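PDB 3REN: glycosyl hydrolase, family 8 from Clostridium perfringens, which probably hydrolyses alpha-glucans such as starch as an alpha-amylase, with an (alpha/alpha)6-barrel fold and kinship to family 8 glycoside hydrolases. Local coordinates for residues Ser37-Ser49 with Gly57-Met69. Numbering follows the deposited sequence.
Sequences SGYGIYTNYIDKS and GHSVLSESEGLMM. With EDO (1,2-ethanediol), chain H.
Part of an (alpha/alpha)6-barrel fold, the loop 42-47 packs on the chain leading into helix 62-74, and H58 is sandwiched in it. Over one face of its imidazole lies the Y42 ring, in a face-to-face stack with centroids 3.6 Å apart and planes at 9°. A second restraint acts in the ring plane: H58 NE2 donates to Y45 O at 3.0 Å, nearly straight at 172°, although it approaches from above the Y45 carbonyl plane. With one face and one edge engaged, the imidazole is probably fixed in its rotation. In one of two modelled D47 conformers, D47 CB sits over the opposite face, and CG anti to the backbone N (chi1 175°) brings D47 OD1 to H58 N (2.8 Å, anti lone pair). D47 O receives G57 N. Alongside, N44 N meets G57 O at 2.8 Å on a lone pair, and T43 N reaches S59 O.

Y39 OH donates to H58 O (2.6 Å, in the carbonyl plane), and V60 CG2 lies over one face of the Y39 ring, offset toward the rim, in a CH-pi contact. A buried carboxylate oxygen, E65 OE2, takes I41 N at 2.9 Å, while E65 OE1 bonds to H84. I41 CD1 rests on M68 CB at 3.6 Å. Water 1 links I41 O and T43 OG1 to L61 N and S64 OG at the start of helix 62-74.

Strand 60-61 runs antiparallel to strand 101-103, whose K102 also bonds to Y39 O, and helix 335-346 packs against S64 and L67, so the contact lies between that sheet and helix 335-346.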
ATOM      1  N   SER A  37       2.540 -13.974 -17.334  1.00 16.32           N
ATOM      2  CA  SER A  37       1.293 -14.722 -17.283  1.00 16.84           C
ATOM      3  C   SER A  37       1.443 -15.951 -16.392  1.00 16.20           C
ATOM      4  O   SER A  37       2.357 -16.775 -16.577  1.00 16.28           O
ATOM      5  CB  SER A  37       0.888 -15.169 -18.701  1.00 16.78           C
ATOM      6  OG  SER A  37      -0.359 -15.817 -18.620  1.00 19.60           O
ATOM      7  N   GLY A  38       0.564 -16.044 -15.408  1.00 15.79           N
ATOM      8  CA  GLY A  38       0.428 -17.232 -14.568  1.00 15.64           C
ATOM      9  C   GLY A  38       1.374 -17.221 -13.398  1.00 16.08           C
ATOM     10  O   GLY A  38       1.310 -18.092 -12.522  1.00 17.24           O
ATOM     11  N   TYR A  39       2.285 -16.257 -13.409  1.00 14.70           N
ATOM     12  CA  TYR A  39       3.368 -16.212 -12.433  1.00 13.02           C
ATOM     13  C   TYR A  39       3.166 -15.039 -11.491  1.00 11.98           C
ATOM     14  O   TYR A  39       3.176 -15.238 -10.270  1.00 11.62           O
ATOM     15  CB  TYR A  39       4.718 -16.106 -13.143  1.00 12.71           C
ATOM     16  CG  TYR A  39       5.898 -15.852 -12.212  1.00 11.79           C
ATOM     17  CD1 TYR A  39       6.290 -16.811 -11.267  1.00 13.04           C
ATOM     18  CD2 TYR A  39       6.660 -14.681 -12.321  1.00 15.14           C
ATOM     19  CE1 TYR A  39       7.399 -16.595 -10.429  1.00 15.44           C
ATOM     20  CE2 TYR A  39       7.766 -14.450 -11.486  1.00 14.04           C
ATOM     21  CZ  TYR A  39       8.127 -15.414 -10.545  1.00 16.71           C
ATOM     22  OH  TYR A  39       9.198 -15.192  -9.708  1.00 18.44           O
ATOM     23  N   GLY A  40       2.993 -13.830 -12.056  1.00 10.98           N
ATOM     24  CA  GLY A  40       2.664 -12.650 -11.257  1.00 11.44           C
ATOM     25  C   GLY A  40       3.360 -11.372 -11.673  1.00 11.63           C
ATOM     26  O   GLY A  40       3.992 -11.292 -12.737  1.00 11.33           O
ATOM     27  N   ILE A  41       3.264 -10.367 -10.811  1.00 11.54           N
ATOM     28  CA  ILE A  41       3.875  -9.058 -11.097  1.00 10.79           C
ATOM     29  C   ILE A  41       5.307  -9.009 -10.531  1.00 10.96           C
ATOM     30  O   ILE A  41       5.522  -9.197  -9.340  1.00 11.71           O
ATOM     31  CB  ILE A  41       3.033  -7.936 -10.498  1.00 10.42           C
ATOM     32  CG1 ILE A  41       1.604  -8.060 -11.040  1.00 12.53           C
ATOM     33  CG2 ILE A  41       3.704  -6.572 -10.722  1.00  7.36           C
ATOM     34  CD1 ILE A  41       0.576  -7.314 -10.252  1.00 10.92           C
ATOM     35  N   TYR A  42       6.268  -8.722 -11.387  1.00 10.75           N
ATOM     36  CA  TYR A  42       7.664  -8.648 -11.002  1.00 11.61           C
ATOM     37  C   TYR A  42       7.845  -7.440 -10.085  1.00 11.84           C
ATOM     38  O   TYR A  42       7.169  -6.433 -10.267  1.00 12.05           O
ATOM     39  CB  TYR A  42       8.512  -8.348 -12.248  1.00 10.81           C
ATOM     40  CG  TYR A  42       8.593  -9.422 -13.304  1.00 12.57           C
ATOM     41  CD1 TYR A  42       8.421 -10.773 -12.980  1.00 13.62           C
ATOM     42  CD2 TYR A  42       8.907  -9.085 -14.625  1.00 14.35           C
ATOM     43  CE1 TYR A  42       8.521 -11.778 -13.978  1.00 14.32           C
ATOM     44  CE2 TYR A  42       9.032 -10.065 -15.628  1.00 12.80           C
ATOM     45  CZ  TYR A  42       8.838 -11.400 -15.289  1.00 14.42           C
ATOM     46  OH  TYR A  42       8.978 -12.351 -16.241  1.00 14.08           O
ATOM     47  N   THR A  43       8.780  -7.545  -9.166  1.00 11.31           N
ATOM     48  CA  THR A  43       9.161  -6.453  -8.259  1.00 12.15           C
ATOM     49  C   THR A  43       9.890  -5.307  -8.973  1.00 11.48           C
ATOM     50  O   THR A  43       9.649  -4.145  -8.672  1.00 11.64           O
ATOM     51  CB  THR A  43      10.029  -7.027  -7.135  1.00 10.81           C
ATOM     52  OG1 THR A  43       9.291  -8.092  -6.518  1.00 13.16           O
ATOM     53  CG2 THR A  43      10.397  -5.933  -6.107  1.00 10.08           C
ATOM     54  N   ASN A  44      10.778  -5.650  -9.900  1.00 11.75           N
ATOM     55  CA  ASN A  44      11.480  -4.697 -10.748  1.00 12.13           C
ATOM     56  C   ASN A  44      11.398  -5.076 -12.236  1.00 13.42           C
ATOM     57  O   ASN A  44      11.113  -6.283 -12.586  1.00 13.01           O
ATOM     58  CB  ASN A  44      12.962  -4.633 -10.344  1.00 12.36           C
ATOM     59  CG  ASN A  44      13.157  -4.333  -8.888  1.00 13.72           C
ATOM     60  OD1 ASN A  44      13.645  -5.160  -8.165  1.00 16.16           O
ATOM     61  ND2 ASN A  44      12.755  -3.157  -8.448  1.00 13.96           N
ATOM     62  N   TYR A  45      11.683  -4.097 -13.113  1.00 12.20           N
ATOM     63  CA  TYR A  45      11.601  -4.332 -14.552  1.00 13.16           C
ATOM     64  C   TYR A  45      12.704  -5.293 -15.008  1.00 14.03           C
ATOM     65  O   TYR A  45      12.504  -6.122 -15.909  1.00 12.67           O
ATOM     66  CB  TYR A  45      11.651  -2.991 -15.323  1.00 13.93           C
ATOM     67  CG  TYR A  45      11.678  -3.123 -16.809  1.00 10.65           C
ATOM     68  CD1 TYR A  45      10.565  -3.586 -17.513  1.00 14.05           C
ATOM     69  CD2 TYR A  45      12.813  -2.832 -17.519  1.00 11.80           C
ATOM     70  CE1 TYR A  45      10.592  -3.742 -18.897  1.00 13.96           C
ATOM     71  CE2 TYR A  45      12.849  -2.975 -18.920  1.00 12.93           C
ATOM     72  CZ  TYR A  45      11.740  -3.420 -19.589  1.00 14.07           C
ATOM     73  OH  TYR A  45      11.762  -3.568 -20.969  1.00 16.08           O
ATOM     74  N   ILE A  46      13.861  -5.193 -14.345  1.00 14.51           N
ATOM     75  CA  ILE A  46      15.050  -5.968 -14.670  1.00 15.55           C
ATOM     76  C   ILE A  46      15.347  -6.869 -13.485  1.00 15.28           C
ATOM     77  O   ILE A  46      15.266  -6.428 -12.336  1.00 14.64           O
ATOM     78  CB  ILE A  46      16.218  -4.982 -14.981  1.00 16.42           C
ATOM     79  CG1 ILE A  46      15.868  -4.146 -16.229  1.00 18.11           C
ATOM     80  CG2 ILE A  46      17.552  -5.677 -15.108  1.00 16.70           C
ATOM     81  CD1 ILE A  46      15.951  -4.931 -17.598  1.00 15.65           C
ATOM     82  N   ASP A  47      15.673  -8.138 -13.738  1.00 15.77           N
ATOM     83  CA  ASP A  47      15.854  -9.080 -12.622  0.50 16.10           C
ATOM     84  C   ASP A  47      17.210  -8.845 -11.928  1.00 16.21           C
ATOM     85  O   ASP A  47      17.311  -8.934 -10.704  1.00 16.07           O
ATOM     86  CB  ASP A  47      15.641 -10.547 -13.057  0.50 15.84           C
ATOM     87  CG  ASP A  47      15.936 -11.569 -11.931  0.50 15.91           C
ATOM     88  OD1 ASP A  47      15.143 -11.759 -10.961  0.50 12.43           O
ATOM     89  OD2 ASP A  47      16.988 -12.220 -12.033  0.50 17.48           O
ATOM     90  N   LYS A  48      18.226  -8.507 -12.704  1.00 17.81           N
ATOM     91  CA  LYS A  48      19.558  -8.235 -12.166  1.00 19.73           C
ATOM     92  C   LYS A  48      20.150  -6.973 -12.743  1.00 21.05           C
ATOM     93  O   LYS A  48      20.390  -6.904 -13.955  1.00 19.09           O
ATOM     94  CB  LYS A  48      20.496  -9.370 -12.558  1.00 21.53           C
ATOM     95  CG  LYS A  48      20.491 -10.597 -11.687  1.00 23.96           C
ATOM     96  CD  LYS A  48      21.737 -11.438 -12.083  1.00 29.31           C
ATOM     97  CE  LYS A  48      22.035 -12.591 -11.106  1.00 32.20           C
ATOM     98  NZ  LYS A  48      23.077 -13.553 -11.648  1.00 30.92           N
ATOM     99  N   SER A  49      20.425  -5.984 -11.895  1.00 22.44           N
ATOM    100  CA  SER A  49      21.044  -4.751 -12.374  0.50 24.75           C
ATOM    101  C   SER A  49      22.481  -4.996 -12.837  1.00 25.96           C
ATOM    102  O   SER A  49      23.164  -5.902 -12.335  1.00 25.19           O
ATOM    103  CB  SER A  49      20.985  -3.663 -11.303  0.50 24.64           C
ATOM    104  OG  SER A  49      19.638  -3.443 -10.931  0.50 25.24           O
ATOM    105  N   GLY A  57      14.951  -9.133  -9.057  1.00 17.08           N
ATOM    106  CA  GLY A  57      13.954  -8.214  -9.616  1.00 14.89           C
ATOM    107  C   GLY A  57      12.692  -8.944 -10.077  1.00 14.83           C
ATOM    108  O   GLY A  57      11.600  -8.354 -10.060  1.00 13.24           O
ATOM    109  N   HIS A  58      12.831 -10.214 -10.521  1.00 13.68           N
ATOM    110  CA  HIS A  58      11.683 -10.986 -11.045  1.00 14.25           C
ATOM    111  C   HIS A  58      11.090 -11.976 -10.063  1.00 14.36           C
ATOM    112  O   HIS A  58      10.408 -12.960 -10.443  1.00 15.13           O
ATOM    113  CB  HIS A  58      11.986 -11.655 -12.396  1.00 14.52           C
ATOM    114  CG  HIS A  58      12.131 -10.666 -13.522  1.00 15.19           C
ATOM    115  ND1 HIS A  58      12.451 -11.034 -14.817  1.00 15.01           N
ATOM    116  CD2 HIS A  58      12.047  -9.312 -13.526  1.00 12.83           C
ATOM    117  CE1 HIS A  58      12.524  -9.949 -15.575  1.00 14.94           C
ATOM    118  NE2 HIS A  58      12.294  -8.889 -14.811  1.00 14.76           N
ATOM    119  N   SER A  59      11.325 -11.692  -8.793  1.00 13.63           N
ATOM    120  CA  SER A  59      10.532 -12.260  -7.728  1.00 13.82           C
ATOM    121  C   SER A  59       9.160 -11.590  -7.750  1.00 12.76           C
ATOM    122  O   SER A  59       8.990 -10.534  -8.379  1.00 13.79           O
ATOM    123  CB  SER A  59      11.205 -12.040  -6.380  1.00 13.87           C
ATOM    124  OG  SER A  59      11.254 -10.657  -6.106  1.00 18.23           O
ATOM    125  N   VAL A  60       8.191 -12.205  -7.073  1.00 11.14           N
ATOM    126  CA  VAL A  60       6.829 -11.686  -7.001  1.00 10.56           C
ATOM    127  C   VAL A  60       6.501 -11.461  -5.544  1.00 10.40           C
ATOM    128  O   VAL A  60       6.550 -12.393  -4.753  1.00 10.83           O
ATOM    129  CB  VAL A  60       5.833 -12.715  -7.543  1.00 10.42           C
ATOM    130  CG1 VAL A  60       4.365 -12.321  -7.213  1.00  9.95           C
ATOM    131  CG2 VAL A  60       6.027 -12.908  -9.028  1.00  8.90           C
ATOM    132  N   LEU A  61       6.141 -10.241  -5.192  1.00 10.82           N
ATOM    133  CA  LEU A  61       5.734  -9.947  -3.815  1.00  9.84           C
ATOM    134  C   LEU A  61       4.212 -10.140  -3.616  1.00 10.77           C
ATOM    135  O   LEU A  61       3.412  -9.786  -4.519  1.00  9.75           O
ATOM    136  CB  LEU A  61       6.091  -8.500  -3.517  1.00  9.35           C
ATOM    137  CG  LEU A  61       7.588  -8.180  -3.443  1.00 10.83           C
ATOM    138  CD1 LEU A  61       7.835  -6.660  -3.363  1.00 11.60           C
ATOM    139  CD2 LEU A  61       8.243  -8.887  -2.242  1.00 14.29           C
ATOM    140  N   SER A  62       3.787 -10.648  -2.452  1.00  9.05           N
ATOM    141  CA  SER A  62       2.341 -10.682  -2.204  1.00 11.06           C
ATOM    142  C   SER A  62       1.819  -9.273  -1.980  1.00 11.33           C
ATOM    143  O   SER A  62       0.592  -9.022  -2.076  1.00 10.70           O
ATOM    144  CB  SER A  62       1.987 -11.565  -1.009  1.00 10.82           C
ATOM    145  OG  SER A  62       2.703 -11.130   0.163  1.00 12.13           O
ATOM    146  N   GLU A  63       2.744  -8.360  -1.659  1.00 10.87           N
ATOM    147  CA  GLU A  63       2.447  -6.925  -1.693  1.00 11.87           C
ATOM    148  C   GLU A  63       1.884  -6.531  -3.070  1.00 11.69           C
ATOM    149  O   GLU A  63       0.828  -5.902  -3.131  1.00 10.32           O
ATOM    150  CB  GLU A  63       3.688  -6.074  -1.354  1.00 10.88           C
ATOM    151  CG  GLU A  63       3.542  -4.531  -1.534  1.00 15.29           C
ATOM    152  CD  GLU A  63       4.910  -3.834  -1.337  1.00 17.26           C
ATOM    153  OE1 GLU A  63       5.707  -3.756  -2.325  1.00 15.82           O
ATOM    154  OE2 GLU A  63       5.209  -3.428  -0.176  1.00 18.36           O
ATOM    155  N   SER A  64       2.627  -6.857  -4.131  1.00 12.03           N
ATOM    156  CA  SER A  64       2.238  -6.530  -5.510  1.00 13.15           C
ATOM    157  C   SER A  64       0.907  -7.168  -5.865  1.00 13.47           C
ATOM    158  O   SER A  64      -0.004  -6.511  -6.397  1.00 12.61           O
ATOM    159  CB  SER A  64       3.297  -7.032  -6.499  1.00 13.47           C
ATOM    160  OG  SER A  64       4.551  -6.465  -6.176  1.00 14.27           O
ATOM    161  N   GLU A  65       0.782  -8.464  -5.546  1.00 12.48           N
ATOM    162  CA  GLU A  65      -0.450  -9.183  -5.818  1.00 12.19           C
ATOM    163  C   GLU A  65      -1.676  -8.598  -5.110  1.00 11.48           C
ATOM    164  O   GLU A  65      -2.733  -8.492  -5.723  1.00 10.70           O
ATOM    165  CB  GLU A  65      -0.291 -10.670  -5.478  1.00 11.84           C
ATOM    166  CG  GLU A  65       0.732 -11.329  -6.386  1.00 14.77           C
ATOM    167  CD  GLU A  65       0.385 -11.159  -7.888  1.00 16.40           C
ATOM    168  OE1 GLU A  65      -0.795 -11.337  -8.254  1.00 15.84           O
ATOM    169  OE2 GLU A  65       1.276 -10.843  -8.692  1.00 13.83           O
ATOM    170  N   GLY A  66      -1.522  -8.248  -3.826  1.00 10.75           N
ATOM    171  CA  GLY A  66      -2.582  -7.637  -3.035  1.00 10.44           C
ATOM    172  C   GLY A  66      -3.017  -6.316  -3.629  1.00 10.42           C
ATOM    173  O   GLY A  66      -4.202  -6.032  -3.682  1.00 10.52           O
ATOM    174  N   LEU A  67      -2.061  -5.503  -4.075  1.00 10.23           N
ATOM    175  CA  LEU A  67      -2.378  -4.232  -4.735  1.00 10.92           C
ATOM    176  C   LEU A  67      -3.211  -4.428  -5.996  1.00 10.47           C
ATOM    177  O   LEU A  67      -4.177  -3.716  -6.228  1.00  9.87           O
ATOM    178  CB  LEU A  67      -1.098  -3.405  -5.019  1.00 10.72           C
ATOM    179  CG  LEU A  67      -0.420  -2.795  -3.755  1.00 11.79           C
ATOM    180  CD1 LEU A  67       1.018  -2.230  -4.039  1.00  9.02           C
ATOM    181  CD2 LEU A  67      -1.309  -1.718  -3.135  1.00  7.02           C
HETATM  182  N   MSE A  68      -2.834  -5.412  -6.807  1.00 10.80           N
HETATM  183  CA  MSE A  68      -3.504  -5.671  -8.074  1.00 11.20           C
HETATM  184  C   MSE A  68      -4.925  -6.218  -7.823  1.00 10.97           C
HETATM  185  O   MSE A  68      -5.849  -5.878  -8.544  1.00 10.97           O
HETATM  186  CB  MSE A  68      -2.658  -6.625  -8.947  1.00 11.46           C
HETATM  187  CG  MSE A  68      -3.283  -6.952 -10.321  1.00 15.15           C
HETATM  188 SE   MSE A  68      -3.783  -5.350 -11.389  1.00 16.63          SE
HETATM  189  CE  MSE A  68      -2.066  -4.917 -12.173  1.00 17.47           C
HETATM  190  N   MSE A  69      -5.078  -7.059  -6.803  1.00  9.86           N
HETATM  191  CA  MSE A  69      -6.405  -7.474  -6.338  1.00 10.34           C
HETATM  192  C   MSE A  69      -7.281  -6.313  -5.901  1.00 10.65           C
HETATM  193  O   MSE A  69      -8.463  -6.287  -6.238  1.00 10.44           O
HETATM  194  CB  MSE A  69      -6.290  -8.485  -5.196  1.00  9.53           C
HETATM  195  CG  MSE A  69      -5.767  -9.887  -5.696  1.00 10.96           C
HETATM  196 SE   MSE A  69      -5.206 -11.058  -4.175  1.00 13.12          SE
HETATM  197  CE  MSE A  69      -6.930 -11.416  -3.389  1.00 13.62           C
TER
HETATM  198  C1  EDO H 375      -0.727 -12.916 -13.681  1.00 29.87           C
HETATM  199  O1  EDO H 375      -1.062 -13.858 -14.723  1.00 28.42           O
HETATM  200  C2  EDO H 375       0.297 -11.907 -14.200  1.00 26.14           C
HETATM  201  O2  EDO H 375      -0.189 -11.367 -15.450  1.00 29.59           O
HETATM  202  O   HOH W   1       6.480  -8.205  -7.068  1.00 14.58           O